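PDB 3VTF: UDP-glucose 6-dehydrogenase from Pyrobaculum islandicum, which probably oxidises UDP-glucose to UDP-glucuronate in two NAD(+)-dependent steps, making the activated sugar acid of nucleotide-sugar biosynthesis. Local coordinates for residues Thr408-Pro411 with Gln412-Gly415; Val371-Pro374 with Met375-Glu378. All blocks are in the same frame, centred on the assembly; numbering follows the deposited sequence.

Interaction 1 of 2, residues Thr408-Pro411 with Gln412-Gly415; sequences TAWP and QYEG
Trp410 and Tyr413 meet across two overlapping type I turns in the loop that follows strand 403-406 of the UDP-binding domain. The CB of Trp410 sits over the centre of the phenol ring, a CH-pi contact 3.9 Å from the Tyr413 ring centroid and 13° off the normal. Beyond CB, the indole turns its edge to the same phenol in an offset edge-to-face pair with the planes at 71°; here CD1 of Trp410 lies 3.8 Å from CE2 of Tyr413. Tyr413 CG, anti to its carbonyl carbon (chi1 -67°), directs the phenol back beneath Trp410 CB.

The backbone brings the rings together: Tyr413 N donates to Trp410 O at 2.8 Å, and one residue on, Glu414 N donates to Pro411 O at 3.1 Å. Pro411, first of the corner residues, suits this bend because its ring restrains phi.

Farther out, the polar ends of Trp410, Tyr413 and Thr408 bond to Asp373, His372 and Ala342 O, so the loop is tied to its neighbours close to the UDP-glucose site. Ala409 centres an inverse gamma turn, with a weak bond from Trp410 N to Thr408 O, and that carbonyl oxygen also lies at the phenol edge, 3.2 Å from Tyr413 CD2.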
# COMPACT_ATOMS: atom_id res chain seq x y z
N THR A 408 -22.71 5.24 4.23
CA THR A 408 -22.52 4.04 3.42
C THR A 408 -23.08 4.35 2.02
O THR A 408 -24.14 4.88 1.89
CB THR A 408 -23.38 2.90 3.96
OG1 THR A 408 -23.20 2.75 5.37
CG2 THR A 408 -23.05 1.54 3.26
N ALA A 409 -22.29 4.14 1.00
CA ALA A 409 -22.68 4.53 -0.37
C ALA A 409 -23.59 3.43 -0.95
O ALA A 409 -23.20 2.72 -1.83
CB ALA A 409 -21.45 4.68 -1.24
N TRP A 410 -24.81 3.28 -0.40
CA TRP A 410 -25.81 2.36 -1.02
C TRP A 410 -26.10 2.95 -2.43
O TRP A 410 -26.30 4.15 -2.51
CB TRP A 410 -27.08 2.38 -0.19
CG TRP A 410 -26.93 1.52 1.02
CD1 TRP A 410 -26.56 1.88 2.32
CD2 TRP A 410 -27.15 0.07 1.06
NE1 TRP A 410 -26.52 0.79 3.13
CE2 TRP A 410 -26.87 -0.35 2.41
CE3 TRP A 410 -27.58 -0.88 0.11
CZ2 TRP A 410 -27.02 -1.70 2.81
CZ3 TRP A 410 -27.74 -2.22 0.51
CH2 TRP A 410 -27.47 -2.61 1.84
N PRO A 411 -26.13 2.11 -3.51
CA PRO A 411 -26.43 2.62 -4.86
C PRO A 411 -27.70 3.47 -4.90
O PRO A 411 -27.69 4.51 -5.63
CB PRO A 411 -26.54 1.33 -5.72
CG PRO A 411 -25.61 0.35 -4.99
CD PRO A 411 -25.87 0.65 -3.53
N GLN A 412 -28.74 3.15 -4.11
CA GLN A 412 -29.92 4.02 -4.17
C GLN A 412 -29.66 5.46 -3.70
O GLN A 412 -30.49 6.38 -3.90
CB GLN A 412 -31.09 3.43 -3.39
CG GLN A 412 -31.02 3.46 -1.86
CD GLN A 412 -32.04 2.49 -1.24
OE1 GLN A 412 -31.98 1.28 -1.51
NE2 GLN A 412 -32.96 3.00 -0.40
N TYR A 413 -28.57 5.68 -2.99
CA TYR A 413 -28.24 7.02 -2.52
C TYR A 413 -27.79 7.97 -3.64
O TYR A 413 -27.88 9.16 -3.52
CB TYR A 413 -27.26 7.00 -1.35
CG TYR A 413 -27.82 6.40 -0.07
CD1 TYR A 413 -29.18 6.17 0.07
CD2 TYR A 413 -26.99 6.06 0.97
CE1 TYR A 413 -29.69 5.63 1.23
CE2 TYR A 413 -27.50 5.52 2.13
CZ TYR A 413 -28.83 5.30 2.24
OH TYR A 413 -29.31 4.77 3.39
N GLU A 414 -27.26 7.40 -4.71
CA GLU A 414 -26.76 8.18 -5.82
C GLU A 414 -27.86 8.94 -6.55
O GLU A 414 -27.59 9.90 -7.25
CB GLU A 414 -25.93 7.31 -6.75
CG GLU A 414 -24.48 7.20 -6.34
CD GLU A 414 -23.65 8.40 -6.76
OE1 GLU A 414 -24.21 9.49 -7.05
OE2 GLU A 414 -22.42 8.23 -6.83
N GLY A 415 -29.08 8.47 -6.43
CA GLY A 415 -30.20 9.06 -7.12
C GLY A 415 -31.08 9.97 -6.30
O GLY A 415 -32.16 10.31 -6.74

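Interaction 2 of 2, residues Val371-Pro374 with Met375-Glu378; sequences VHDP and MAME
An Asx turn at Asp373-Met375, extended by a second bond to Ala376 N, links strand 368-372 to helix 377-384 in a beta-alpha-beta unit of the Rossmann-like UDP-binding domain. A single carboxylate oxygen does the work: Asp373 OD2 accepts from Met375 N at 2.8 Å, which closes the turn around Pro374, and from Ala376 N, also at 2.8 Å. The two donors arrive differently, Met375 N on the anti side and 20° out of the carboxylate plane, Ala376 N from above that plane. With CG anti to its own backbone nitrogen (chi1 -170°), Asp373 carries its carboxylate forward to the amides of the turn, where OD2 also rests 3.5 Å from Ala376 CB.

The other carboxylate oxygen, OD1, is held from outside by the Trp410 indole and the backbone amides of Leu341 and Ala342. Five N-H groups thus converge on this buried carboxylate, which would probably stabilise its negative charge.

Met377, the first residue of the helix after the N-cap Ala376, folds back along the end of the strand. Its chain bends at the thioether (chi3 75°), which lets CE reach 4.0 Å from Val371 CG2 while SD stays near the backbone and takes a weak hydrogen bond from Asp373 N, 3.6 Å away. SD also approaches the His372 ring obliquely. Tyr390 of the next strand packs against both Val371 and Met377, extending this apolar patch.

A water bridges strand end and helix start: it donates to Asp373 O at 3.0 Å and accepts from Met377 N at 2.7 Å.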
# COMPACT_ATOMS: atom_id res chain seq x y z
N VAL A 371 -32.06 8.22 11.02
CA VAL A 371 -31.21 7.31 10.28
C VAL A 371 -31.99 6.53 9.23
O VAL A 371 -33.17 6.34 9.36
CB VAL A 371 -30.50 6.30 11.22
CG1 VAL A 371 -29.74 7.03 12.31
CG2 VAL A 371 -31.48 5.31 11.80
N HIS A 372 -31.30 6.10 8.18
CA HIS A 372 -31.84 5.17 7.22
C HIS A 372 -30.80 4.19 6.77
O HIS A 372 -29.62 4.51 6.71
CB HIS A 372 -32.39 5.89 6.00
CG HIS A 372 -32.76 4.97 4.87
ND1 HIS A 372 -31.92 4.66 3.90
CD2 HIS A 372 -33.93 4.28 4.61
CE1 HIS A 372 -32.50 3.82 3.05
NE2 HIS A 372 -33.73 3.59 3.48
N ASP A 373 -31.22 2.98 6.43
CA ASP A 373 -30.40 2.05 5.67
C ASP A 373 -31.31 1.16 4.87
O ASP A 373 -32.35 0.79 5.35
CB ASP A 373 -29.52 1.20 6.59
CG ASP A 373 -28.48 0.40 5.84
OD1 ASP A 373 -27.35 0.88 5.69
OD2 ASP A 373 -28.79 -0.69 5.39
N PRO A 374 -30.95 0.76 3.66
CA PRO A 374 -31.90 -0.13 2.98
C PRO A 374 -32.04 -1.51 3.63
O PRO A 374 -33.06 -2.17 3.37
CB PRO A 374 -31.29 -0.30 1.58
CG PRO A 374 -30.45 1.00 1.39
CD PRO A 374 -29.82 1.12 2.79
N MET A 375 -31.03 -2.02 4.36
CA MET A 375 -31.15 -3.34 4.98
C MET A 375 -30.90 -3.40 6.48
O MET A 375 -31.46 -4.23 7.17
CB MET A 375 -30.24 -4.34 4.31
CG MET A 375 -30.57 -4.57 2.86
SD MET A 375 -29.39 -5.77 2.25
CE MET A 375 -30.10 -7.26 3.01
N ALA A 376 -30.07 -2.52 7.03
CA ALA A 376 -29.50 -2.83 8.36
C ALA A 376 -30.27 -2.22 9.51
O ALA A 376 -29.76 -2.14 10.62
CB ALA A 376 -28.00 -2.37 8.38
N MET A 377 -31.50 -1.75 9.29
CA MET A 377 -32.09 -0.88 10.34
C MET A 377 -32.50 -1.71 11.54
O MET A 377 -32.44 -1.25 12.66
CB MET A 377 -33.26 -0.04 9.82
CG MET A 377 -32.78 1.09 8.89
SD MET A 377 -34.11 2.25 8.38
CE MET A 377 -34.16 3.05 9.91
N GLU A 378 -32.88 -2.95 11.30
CA GLU A 378 -33.30 -3.83 12.42
C GLU A 378 -32.07 -4.13 13.26
O GLU A 378 -32.07 -3.95 14.49
CB GLU A 378 -33.97 -5.14 11.92
CG GLU A 378 -35.51 -5.05 11.83
CD GLU A 378 -36.23 -4.09 12.84
OE1 GLU A 378 -36.47 -4.46 14.03
OE2 GLU A 378 -36.62 -2.95 12.44
O HOH W 1 -33.19 -1.50 7.17

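How the interactions relate
Both contacts lie in the UDP-binding domain, interaction 1 in the loop after strand 403-406 and interaction 2 from the end of strand 368-372 to the start of helix 377-384, with centres about 13 Å apart. Interaction 2 is buried and combines a carboxylate-bonded turn, a bridging water and thioether packing at a strand-to-helix junction; interaction 1 is partly buried, an aromatic pair inward and exposed Pro411 and Gln412 outward. They interlock through two probable hydrogen bonds, Trp410 NE1 to Asp373 OD1 and Tyr413 OH to His372 ND1, each 2.7 Å, so both aromatic residues of interaction 1 have a polar partner in interaction 2. The indole also packs on Pro374, with Trp410 CE2 3.3 Å from Pro374 CD.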